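Local coordinates for protein histone-lysine N-methyltransferase SETMAR (Homo sapiens, PDB 3BO5) that dimethylates histone H3 using S-adenosyl-L-methionine, through the methyltransferase part of a methylase-transposase fusion that takes part in DNA double-strand break repair, at residues 43-48 against 156-161; 177-182 against 197-202; 245-250 against 262-267. The protein carries 2 engineered substitutions. One frame throughout, in Å; residues are numbered along the deposited sequence. Where two conformers were deposited one is given.

Contact 1: residues 43-48 against 156-161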
loop_
_atom_site.group_PDB
_atom_site.type_symbol
_atom_site.label_atom_id
_atom_site.label_comp_id
_atom_site.label_asym_id
_atom_site.label_seq_id
_atom_site.Cartn_x
_atom_site.Cartn_y
_atom_site.Cartn_z
ATOM N N ASP A 43 3.666 9.583 3.021
ATOM C CA ASP A 43 2.851 9.777 1.860
ATOM C C ASP A 43 3.704 9.717 0.602
ATOM O O ASP A 43 4.899 9.924 0.672
ATOM C CB ASP A 43 2.163 11.137 1.837
ATOM C CG ASP A 43 0.977 11.158 2.767
ATOM O OD1 ASP A 43 -0.035 10.544 2.416
ATOM O OD2 ASP A 43 1.112 11.840 3.801
ATOM N N HIS A 44 3.082 9.476 -0.527
ATOM C CA HIS A 44 3.847 9.525 -1.813
ATOM C C HIS A 44 4.537 10.907 -1.934
ATOM O O HIS A 44 4.034 11.976 -1.469
ATOM C CB HIS A 44 2.960 9.478 -3.023
ATOM C CG HIS A 44 2.258 8.181 -3.282
ATOM N ND1 HIS A 44 2.817 6.941 -3.016
ATOM C CD2 HIS A 44 1.047 7.953 -3.862
ATOM C CE1 HIS A 44 1.966 6.009 -3.432
ATOM N NE2 HIS A 44 0.892 6.595 -3.933
ATOM N N VAL A 45 5.693 10.886 -2.605
ATOM C CA VAL A 45 6.409 12.112 -2.919
ATOM C C VAL A 45 6.722 12.061 -4.409
ATOM O O VAL A 45 6.675 11.009 -5.042
ATOM C CB VAL A 45 7.717 12.226 -2.140
ATOM C CG1 VAL A 45 7.449 12.202 -0.605
ATOM C CG2 VAL A 45 8.702 11.090 -2.523
ATOM N N VAL A 46 6.996 13.255 -4.959
ATOM C CA VAL A 46 7.408 13.330 -6.367
ATOM C C VAL A 46 8.744 12.669 -6.533
ATOM O O VAL A 46 9.690 12.887 -5.715
ATOM C CB VAL A 46 7.646 14.797 -6.804
ATOM C CG1 VAL A 46 8.437 14.845 -8.157
ATOM C CG2 VAL A 46 6.359 15.485 -6.924
ATOM N N GLY A 47 8.856 11.885 -7.630
ATOM C CA GLY A 47 10.146 11.277 -7.931
ATOM C C GLY A 47 10.459 11.628 -9.379
ATOM O O GLY A 47 9.591 12.197 -10.099
ATOM N N PRO A 48 11.703 11.298 -9.783
ATOM C CA PRO A 48 12.063 11.546 -11.180
ATOM C C PRO A 48 11.096 10.916 -12.162
ATOM O O PRO A 48 10.727 9.717 -12.091
ATOM C CB PRO A 48 13.489 10.999 -11.301
ATOM C CG PRO A 48 13.992 10.979 -9.937
ATOM C CD PRO A 48 12.798 10.676 -9.040
ATOM N N ALA A 156 3.704 3.495 0.061
ATOM C CA ALA A 156 3.938 4.917 -0.362
ATOM C C ALA A 156 5.442 5.189 -0.551
ATOM O O ALA A 156 6.236 4.686 0.161
ATOM C CB ALA A 156 3.372 5.906 0.724
ATOM N N GLY A 157 5.781 5.981 -1.565
ATOM C CA GLY A 157 7.190 6.331 -1.774
ATOM C C GLY A 157 7.284 7.240 -2.947
ATOM O O GLY A 157 6.402 8.049 -3.167
ATOM N N GLU A 158 8.456 7.258 -3.594
ATOM C CA GLU A 158 8.566 8.153 -4.741
ATOM C C GLU A 158 7.701 7.656 -5.876
ATOM O O GLU A 158 7.717 6.448 -6.200
ATOM C CB GLU A 158 10.004 8.099 -5.278
ATOM C CG GLU A 158 11.026 8.702 -4.358
ATOM C CD GLU A 158 12.400 8.629 -4.952
ATOM O OE1 GLU A 158 13.121 7.682 -4.664
ATOM O OE2 GLU A 158 12.674 9.511 -5.783
ATOM N N VAL A 159 7.011 8.588 -6.499
ATOM C CA VAL A 159 6.199 8.279 -7.695
ATOM C C VAL A 159 7.088 8.563 -8.892
ATOM O O VAL A 159 7.626 9.670 -9.015
ATOM C CB VAL A 159 4.959 9.162 -7.728
ATOM C CG1 VAL A 159 4.143 8.952 -8.984
ATOM C CG2 VAL A 159 4.086 8.763 -6.487
ATOM N N LEU A 160 7.310 7.557 -9.728
ATOM C CA LEU A 160 8.382 7.623 -10.748
ATOM C C LEU A 160 7.745 7.540 -12.109
ATOM O O LEU A 160 6.672 6.997 -12.340
ATOM C CB LEU A 160 9.280 6.405 -10.634
ATOM C CG LEU A 160 10.039 6.211 -9.350
ATOM C CD1 LEU A 160 10.966 4.972 -9.402
ATOM C CD2 LEU A 160 10.819 7.455 -9.011
ATOM N N GLY A 161 8.471 8.065 -13.088
ATOM C CA GLY A 161 8.106 7.732 -14.440
ATOM C C GLY A 161 8.711 6.414 -14.929
ATOM O O GLY A 161 9.669 5.867 -14.349
HETATM O O HOH W 1 12.669 12.045 -5.263
#
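Val-45 O takes the amide of Val-159 at 2.8 Å (N to O), while Glu-158 CA brings a C-H to the same oxygen. The neighbouring rungs follow parallel pairing. Val-45 N gives a 3.0 Å bond to Gly-157 O, and the bond from Gly-47 N back to Val-159 O is weak. Beyond the paired residues, Gly-161 N reaches Pro-48 O at 3.0 Å.

His-44 packs its ring against Val-159 and Gly-157. Val-159 CG2, the branch anti to the carbonyl carbon and beside the backbone N, lies over one face of that ring, displaced toward the rim, with CG2 4.1 Å from the ring centroid. At the ring edge Gly-157 N makes a weak bond to ND1. NE2 is held by Pro-229 O, and the weak bond at ND1 adds to what orients the ring. On the side of Val-45 and Glu-158, Val-45 CG2 rests 3.8 Å from Glu-158 CG. The Glu-158 carboxylate, salt-bridged to Arg-168 through OE1, accepts from a water at OE2, and that water also donates to Val-46 O.

Pro-48 CD lies beside Leu-160 CD2 at 3.8 Å. The whole is a short parallel strand pair, in which a segment from the Pre-SET range adds to the SET-domain sheet, with Gly-161 at the N-cap of helix 162-169.

Contact 2: residues 177-182 against 197-202. With SAH (S-adenosyl-L-homocysteine), chain F.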
loop_
_atom_site.group_PDB
_atom_site.type_symbol
_atom_site.label_atom_id
_atom_site.label_comp_id
_atom_site.label_asym_id
_atom_site.label_seq_id
_atom_site.Cartn_x
_atom_site.Cartn_y
_atom_site.Cartn_z
ATOM N N SER A 177 17.076 -5.886 -1.904
ATOM C CA SER A 177 15.608 -6.000 -1.753
ATOM C C SER A 177 15.064 -5.135 -2.903
ATOM O O SER A 177 15.669 -4.096 -3.256
ATOM C CB SER A 177 15.146 -5.488 -0.378
ATOM O OG SER A 177 15.714 -6.267 0.693
ATOM N N ASN A 178 13.995 -5.599 -3.552
ATOM C CA ASN A 178 13.404 -4.918 -4.745
ATOM C C ASN A 178 12.099 -4.317 -4.255
ATOM O O ASN A 178 11.305 -5.080 -3.667
ATOM C CB ASN A 178 13.065 -5.989 -5.766
ATOM C CG ASN A 178 14.304 -6.722 -6.257
ATOM O OD1 ASN A 178 14.596 -7.869 -5.836
ATOM N ND2 ASN A 178 15.062 -6.056 -7.071
ATOM N N TYR A 179 11.878 -3.006 -4.469
ATOM C CA TYR A 179 10.644 -2.403 -3.912
ATOM C C TYR A 179 9.735 -1.718 -4.894
ATOM O O TYR A 179 8.630 -1.309 -4.526
ATOM C CB TYR A 179 11.029 -1.313 -2.862
ATOM C CG TYR A 179 11.845 -1.741 -1.681
ATOM C CD1 TYR A 179 13.222 -1.681 -1.737
ATOM C CD2 TYR A 179 11.243 -2.183 -0.521
ATOM C CE1 TYR A 179 13.987 -2.120 -0.645
ATOM C CE2 TYR A 179 11.934 -2.580 0.565
ATOM C CZ TYR A 179 13.346 -2.540 0.524
ATOM O OH TYR A 179 14.145 -2.960 1.558
ATOM N N ILE A 180 10.163 -1.522 -6.158
ATOM C CA ILE A 180 9.312 -0.779 -7.055
ATOM C C ILE A 180 8.074 -1.583 -7.380
ATOM O O ILE A 180 8.167 -2.809 -7.609
ATOM C CB ILE A 180 10.067 -0.457 -8.374
ATOM C CG1 ILE A 180 11.343 0.314 -8.014
ATOM C CG2 ILE A 180 9.184 0.375 -9.294
ATOM C CD1 ILE A 180 12.085 0.776 -9.277
ATOM N N ILE A 181 6.922 -0.924 -7.442
ATOM C CA ILE A 181 5.708 -1.606 -7.855
ATOM C C ILE A 181 5.086 -0.819 -9.007
ATOM O O ILE A 181 5.158 0.442 -9.073
ATOM C CB ILE A 181 4.654 -1.715 -6.663
ATOM C CG1 ILE A 181 3.541 -2.652 -7.045
ATOM C CG2 ILE A 181 4.139 -0.319 -6.249
ATOM C CD1 ILE A 181 2.597 -2.996 -5.826
ATOM N N ALA A 182 4.502 -1.571 -9.933
ATOM C CA ALA A 182 3.832 -0.997 -11.099
ATOM C C ALA A 182 2.343 -1.262 -11.036
ATOM O O ALA A 182 1.893 -2.403 -10.927
ATOM C CB ALA A 182 4.403 -1.576 -12.422
ATOM N N VAL A 197 5.515 3.189 -8.087
ATOM C CA VAL A 197 5.838 3.695 -6.739
ATOM C C VAL A 197 7.058 3.014 -6.217
ATOM O O VAL A 197 7.156 1.804 -6.314
ATOM C CB VAL A 197 4.698 3.374 -5.824
ATOM C CG1 VAL A 197 5.023 3.789 -4.431
ATOM C CG2 VAL A 197 3.427 4.173 -6.316
ATOM N N ASP A 198 7.970 3.776 -5.653
ATOM C CA ASP A 198 9.252 3.188 -5.264
ATOM C C ASP A 198 9.593 3.692 -3.878
ATOM O O ASP A 198 10.069 4.859 -3.744
ATOM C CB ASP A 198 10.397 3.627 -6.237
ATOM C CG ASP A 198 11.691 2.973 -5.880
ATOM O OD1 ASP A 198 11.717 2.170 -4.950
ATOM O OD2 ASP A 198 12.721 3.281 -6.522
ATOM N N PRO A 199 9.415 2.870 -2.821
ATOM C CA PRO A 199 9.767 3.288 -1.478
ATOM C C PRO A 199 11.179 2.864 -1.074
ATOM O O PRO A 199 11.520 2.837 0.118
ATOM C CB PRO A 199 8.722 2.537 -0.600
ATOM C CG PRO A 199 8.603 1.242 -1.309
ATOM C CD PRO A 199 8.682 1.593 -2.816
ATOM N N THR A 200 12.056 2.589 -2.067
ATOM C CA THR A 200 13.400 2.081 -1.762
ATOM C C THR A 200 14.196 3.064 -0.930
ATOM O O THR A 200 14.808 2.690 0.071
ATOM C CB THR A 200 14.229 1.860 -3.001
ATOM O OG1 THR A 200 13.566 0.859 -3.796
ATOM C CG2 THR A 200 15.611 1.362 -2.665
ATOM N N TYR A 201 14.217 4.325 -1.370
ATOM C CA TYR A 201 15.014 5.375 -0.644
ATOM C C TYR A 201 14.188 6.274 0.224
ATOM O O TYR A 201 14.634 6.704 1.298
ATOM C CB TYR A 201 15.703 6.267 -1.703
ATOM C CG TYR A 201 16.503 5.424 -2.683
ATOM C CD1 TYR A 201 17.611 4.729 -2.262
ATOM C CD2 TYR A 201 16.072 5.302 -4.020
ATOM C CE1 TYR A 201 18.326 3.944 -3.160
ATOM C CE2 TYR A 201 16.785 4.545 -4.921
ATOM C CZ TYR A 201 17.906 3.833 -4.456
ATOM O OH TYR A 201 18.648 2.997 -5.306
ATOM N N ILE A 202 12.984 6.613 -0.282
ATOM C CA ILE A 202 12.055 7.485 0.451
ATOM C C ILE A 202 10.736 6.727 0.449
ATOM O O ILE A 202 10.189 6.446 -0.625
ATOM C CB ILE A 202 11.886 8.800 -0.327
ATOM C CG1 ILE A 202 13.293 9.430 -0.567
ATOM C CG2 ILE A 202 10.977 9.705 0.496
ATOM C CD1 ILE A 202 13.217 10.604 -1.409
HETATM N N SAH F . 12.468 -8.149 3.411
HETATM C CA SAH F . 12.552 -6.737 2.917
HETATM C CB SAH F . 11.172 -6.036 2.908
HETATM C CG SAH F . 10.389 -6.476 1.658
HETATM S SD SAH F . 11.136 -5.834 0.133
HETATM C C SAH F . 13.580 -5.977 3.786
HETATM O O SAH F . 14.293 -6.580 4.583
HETATM O OXT SAH F . 13.644 -4.713 3.647
HETATM C "C5'" SAH F . 11.190 -7.345 -0.850
HETATM C "C4'" SAH F . 12.341 -8.288 -0.508
HETATM O "O4'" SAH F . 12.073 -9.020 0.691
HETATM C "C3'" SAH F . 12.560 -9.355 -1.540
HETATM O "O3'" SAH F . 13.396 -8.864 -2.623
HETATM C "C2'" SAH F . 13.220 -10.465 -0.775
HETATM O "O2'" SAH F . 14.572 -10.136 -0.404
HETATM C "C1'" SAH F . 12.444 -10.402 0.525
HETATM N N9 SAH F . 11.175 -11.156 0.477
HETATM C C8 SAH F . 9.877 -10.661 0.567
HETATM N N7 SAH F . 9.037 -11.678 0.574
HETATM C C5 SAH F . 9.737 -12.831 0.530
HETATM C C6 SAH F . 9.307 -14.174 0.477
HETATM N N6 SAH F . 8.046 -14.603 0.568
HETATM N N1 SAH F . 10.334 -15.106 0.369
HETATM C C2 SAH F . 11.643 -14.740 0.315
HETATM N N3 SAH F . 12.110 -13.443 0.388
HETATM C C4 SAH F . 11.098 -12.531 0.426
HETATM O O HOH W 2 14.224 -1.180 -5.229
#
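The aromatic ring of Tyr-179 is approached obliquely by Thr-200 OG1, which stops 3.3 Å from CD1, and by the sulphur of S-adenosyl-L-homocysteine, whose SD lies 3.4 Å from CE2. Pro-199 CG also comes in at a slant, and Arg-207 adds a cation-pi contact. The second flat group, the ring of Tyr-201, carries its neighbour Thr-200 CG2 over the centre of one face.

Tyr-179 thus illustrates how one side chain can serve hairpin and ligand together. CG anti to the carbonyl carbon (chi1 -59°) sets the ring beside Thr-200 OG1. Nearer the backbone, Tyr-179 CB packs 3.7 Å from Pro-199 CD, while at the far end OH donates to the ligand carboxylate oxygen OXT at 2.8 Å. A water completes the link to Thr-200: it accepts from Tyr-179 N and donates to Thr-200 OG1, 2.6 Å away.

Thr-200 is itself fixed by Asp-198 in an Asx turn. Asp-198 OD1 receives Thr-200 N at 2.9 Å from 49° above the carboxylate plane, and it receives OG1 on its syn lone pair. Ile-180 crosses the same carboxylate, its CG1 3.4 Å from Asp-198 CG, and OD2 is salt-bridged to Arg-168.

Where the strands pair regularly, Ile-181 and Val-197 form an antiparallel hydrogen-bonded pair with two straight amide bonds, the N-H...O angle being 164° in each. Their side chains run side by side, Ile-181 CG2 being 3.8 Å from Val-197 CB. The hairpin of strands 181-185 and 193-199 lies between strand 151-160, which borders 193-199, and strand 260-266, which borders 181-185, while helix 162-169 packs on Ile-180.

Contact 3: residues 245-250 against 262-267. With SAH (S-adenosyl-L-homocysteine), chain F.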
loop_
_atom_site.group_PDB
_atom_site.type_symbol
_atom_site.label_atom_id
_atom_site.label_comp_id
_atom_site.label_asym_id
_atom_site.label_seq_id
_atom_site.Cartn_x
_atom_site.Cartn_y
_atom_site.Cartn_z
ATOM N N LEU A 245 2.461 -9.368 8.285
ATOM C CA LEU A 245 1.566 -8.763 7.271
ATOM C C LEU A 245 2.216 -9.006 5.902
ATOM O O LEU A 245 3.453 -8.814 5.780
ATOM C CB LEU A 245 1.465 -7.266 7.533
ATOM C CG LEU A 245 0.814 -6.955 8.895
ATOM C CD1 LEU A 245 1.026 -5.496 9.219
ATOM C CD2 LEU A 245 -0.682 -7.267 8.870
ATOM N N SER A 246 1.425 -9.413 4.934
ATOM C CA SER A 246 1.998 -9.735 3.602
ATOM C C SER A 246 1.042 -9.372 2.532
ATOM O O SER A 246 -0.190 -9.320 2.745
ATOM C CB SER A 246 2.273 -11.207 3.559
ATOM O OG SER A 246 1.081 -11.978 3.749
ATOM N N TYR A 247 1.552 -9.149 1.316
ATOM C CA TYR A 247 0.622 -9.063 0.194
ATOM C C TYR A 247 1.254 -9.814 -0.985
ATOM O O TYR A 247 2.397 -10.272 -0.879
ATOM C CB TYR A 247 0.319 -7.633 -0.262
ATOM C CG TYR A 247 1.407 -6.735 -0.839
ATOM C CD1 TYR A 247 1.580 -6.606 -2.217
ATOM C CD2 TYR A 247 2.195 -5.896 0.024
ATOM C CE1 TYR A 247 2.473 -5.677 -2.735
ATOM C CE2 TYR A 247 3.097 -4.964 -0.508
ATOM C CZ TYR A 247 3.230 -4.891 -1.876
ATOM O OH TYR A 247 4.032 -3.955 -2.500
ATOM N N ASP A 248 0.423 -10.004 -2.008
ATOM C CA ASP A 248 0.899 -10.788 -3.140
ATOM C C ASP A 248 1.631 -9.909 -4.118
ATOM O O ASP A 248 1.025 -9.012 -4.704
ATOM C CB ASP A 248 -0.310 -11.424 -3.799
ATOM C CG ASP A 248 0.000 -12.168 -5.114
ATOM O OD1 ASP A 248 1.173 -12.318 -5.536
ATOM O OD2 ASP A 248 -1.052 -12.666 -5.652
ATOM N N TYR A 249 2.952 -10.136 -4.253
ATOM C CA TYR A 249 3.740 -9.250 -5.112
ATOM C C TYR A 249 3.290 -9.329 -6.593
ATOM O O TYR A 249 3.660 -8.428 -7.349
ATOM C CB TYR A 249 5.223 -9.615 -5.041
ATOM C CG TYR A 249 5.931 -9.143 -3.801
ATOM C CD1 TYR A 249 5.223 -8.631 -2.700
ATOM C CD2 TYR A 249 7.329 -9.195 -3.728
ATOM C CE1 TYR A 249 5.916 -8.234 -1.539
ATOM C CE2 TYR A 249 8.020 -8.771 -2.608
ATOM C CZ TYR A 249 7.287 -8.292 -1.507
ATOM O OH TYR A 249 8.013 -7.908 -0.431
ATOM N N SER A 250 2.573 -10.398 -7.013
ATOM C CA SER A 250 2.039 -10.432 -8.380
ATOM C C SER A 250 0.748 -9.701 -8.535
ATOM O O SER A 250 0.267 -9.500 -9.664
ATOM C CB SER A 250 1.815 -11.892 -8.825
ATOM O OG SER A 250 0.681 -12.397 -8.168
ATOM N N LYS A 262 -1.105 -5.106 -10.410
ATOM C CA LYS A 262 -0.328 -4.480 -9.341
ATOM C C LYS A 262 0.871 -5.391 -9.176
ATOM O O LYS A 262 0.792 -6.425 -8.528
ATOM C CB LYS A 262 -1.161 -4.341 -8.027
ATOM C CG LYS A 262 -2.362 -3.320 -8.139
ATOM C CD LYS A 262 -3.645 -3.653 -7.360
ATOM C CE LYS A 262 -4.408 -4.690 -8.086
ATOM N NZ LYS A 262 -5.854 -4.531 -7.933
ATOM N N GLU A 263 1.975 -5.038 -9.861
ATOM C CA GLU A 263 3.115 -5.950 -9.950
ATOM C C GLU A 263 4.388 -5.366 -9.394
ATOM O O GLU A 263 4.852 -4.299 -9.835
ATOM C CB GLU A 263 3.383 -6.245 -11.424
ATOM C CG GLU A 263 2.118 -6.823 -12.046
ATOM C CD GLU A 263 2.241 -6.978 -13.532
ATOM O OE1 GLU A 263 2.189 -5.953 -14.234
ATOM O OE2 GLU A 263 2.410 -8.127 -13.970
ATOM N N ARG A 264 5.001 -6.117 -8.486
ATOM C CA ARG A 264 6.328 -5.735 -8.016
ATOM C C ARG A 264 7.382 -6.054 -9.068
ATOM O O ARG A 264 7.321 -7.084 -9.736
ATOM C CB ARG A 264 6.670 -6.445 -6.706
ATOM C CG ARG A 264 5.870 -5.872 -5.581
ATOM C CD ARG A 264 6.552 -4.655 -4.963
ATOM N NE ARG A 264 7.771 -4.897 -4.232
ATOM C CZ ARG A 264 7.829 -5.050 -2.892
ATOM N NH1 ARG A 264 6.708 -4.914 -2.179
ATOM N NH2 ARG A 264 8.987 -5.268 -2.293
ATOM N N LEU A 265 8.372 -5.181 -9.215
ATOM C CA LEU A 265 9.328 -5.373 -10.332
ATOM C C LEU A 265 10.689 -5.764 -9.781
ATOM O O LEU A 265 11.052 -5.381 -8.657
ATOM C CB LEU A 265 9.491 -4.045 -11.072
ATOM C CG LEU A 265 8.176 -3.424 -11.592
ATOM C CD1 LEU A 265 8.546 -2.091 -12.290
ATOM C CD2 LEU A 265 7.364 -4.334 -12.448
ATOM N N ASP A 266 11.456 -6.508 -10.587
ATOM C CA ASP A 266 12.848 -6.699 -10.193
ATOM C C ASP A 266 13.704 -6.748 -11.450
ATOM O O ASP A 266 13.218 -6.492 -12.572
ATOM C CB ASP A 266 13.006 -7.917 -9.297
ATOM C CG ASP A 266 13.029 -9.230 -10.053
ATOM O OD1 ASP A 266 12.391 -9.301 -11.126
ATOM O OD2 ASP A 266 13.655 -10.235 -9.499
ATOM N N HIS A 267 14.970 -7.024 -11.243
ATOM C CA HIS A 267 15.864 -7.145 -12.382
ATOM C C HIS A 267 16.450 -8.531 -12.380
ATOM O O HIS A 267 16.778 -9.104 -11.320
ATOM C CB HIS A 267 16.994 -6.142 -12.261
ATOM C CG HIS A 267 17.966 -6.176 -13.401
ATOM N ND1 HIS A 267 17.577 -6.014 -14.717
ATOM C CD2 HIS A 267 19.311 -6.341 -13.421
ATOM C CE1 HIS A 267 18.642 -6.089 -15.501
ATOM N NE2 HIS A 267 19.706 -6.268 -14.739
HETATM N N SAH F . 12.468 -8.149 3.411
HETATM C CA SAH F . 12.552 -6.737 2.917
HETATM C CB SAH F . 11.172 -6.036 2.908
HETATM C CG SAH F . 10.389 -6.476 1.658
HETATM S SD SAH F . 11.136 -5.834 0.133
HETATM C C SAH F . 13.580 -5.977 3.786
HETATM O O SAH F . 14.293 -6.580 4.583
HETATM O OXT SAH F . 13.644 -4.713 3.647
HETATM C "C5'" SAH F . 11.190 -7.345 -0.850
HETATM C "C4'" SAH F . 12.341 -8.288 -0.508
HETATM O "O4'" SAH F . 12.073 -9.020 0.691
HETATM C "C3'" SAH F . 12.560 -9.355 -1.540
HETATM O "O3'" SAH F . 13.396 -8.864 -2.623
HETATM C "C2'" SAH F . 13.220 -10.465 -0.775
HETATM O "O2'" SAH F . 14.572 -10.136 -0.404
HETATM C "C1'" SAH F . 12.444 -10.402 0.525
HETATM N N9 SAH F . 11.175 -11.156 0.477
HETATM C C8 SAH F . 9.877 -10.661 0.567
HETATM N N7 SAH F . 9.037 -11.678 0.574
HETATM C C5 SAH F . 9.737 -12.831 0.530
HETATM C C6 SAH F . 9.307 -14.174 0.477
HETATM N N6 SAH F . 8.046 -14.603 0.568
HETATM N N1 SAH F . 10.334 -15.106 0.369
HETATM C C2 SAH F . 11.643 -14.740 0.315
HETATM N N3 SAH F . 12.110 -13.443 0.388
HETATM C C4 SAH F . 11.098 -12.531 0.426
HETATM O O HOH W 3 1.375 -6.530 -5.868
HETATM O O HOH W 4 -1.819 -7.790 -10.619
HETATM O O HOH W 5 0.686 -10.328 -12.199
#
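The S-adenosyl-L-homocysteine pocket has Tyr-249 and Arg-264 in its wall, stacked on each other beside the ligand sulphur. The Arg-264 guanidinium lies over one face of the Tyr-249 ring at 28° between planes, its CZ 3.9 Å from the ring centroid, a cation-pi pair. In Arg-264, CG anti to the carbonyl carbon (chi1 -72°) also sits over this face; bends at chi2 and chi3 then turn CD and NE.

Three partners lie round the guanidinium. NH1 donates to Tyr-247 OH at 2.9 Å, the oxygen lying close to the guanidinium plane. NH2 is bonded to Asn-178 O and comes within 3.3 Å of the ligand SD. Tyr-249 OH, held by Leu-209 O, stands 3.3 Å from the ligand C5'.

The backbones meet through a nearly linear bond from Arg-264 N to Tyr-249 O, 2.9 Å long. Water joins Asp-248 O to Lys-262 O, and another joins Lys-262 N to Ser-250 O. An Asx turn, with Asp-248 OD1 accepting from Ser-250 N and OG, shapes the chain here.

Tyr-249 follows strand 244-247 and packs edge-to-face with His-211; Arg-264 sits on strand 260-266, whose sheet neighbours are strands 181-185 and 288-289.

All three contacts reach the same sheet, contact 3 through strand 260-266. Contacts 1 and 2 have centres 9 Å apart and are joined where strands 151-160 and 193-199 run side by side, Asp-198 N lying 2.7 Å from Glu-158 O. Contacts 2 and 3, centres 10 Å apart, meet along strands 181-185 and 260-266, with Ala-182 N 2.8 Å from Glu-263 O. These two share S-adenosyl-L-homocysteine, contact 2 reaching both its carboxylate end and its sulphur, contact 3 lying near the sulphur. Contact 1 lies farther from the ligand and does not touch contact 3: their centres are about 17 Å apart and their nearest atoms about 8 Å.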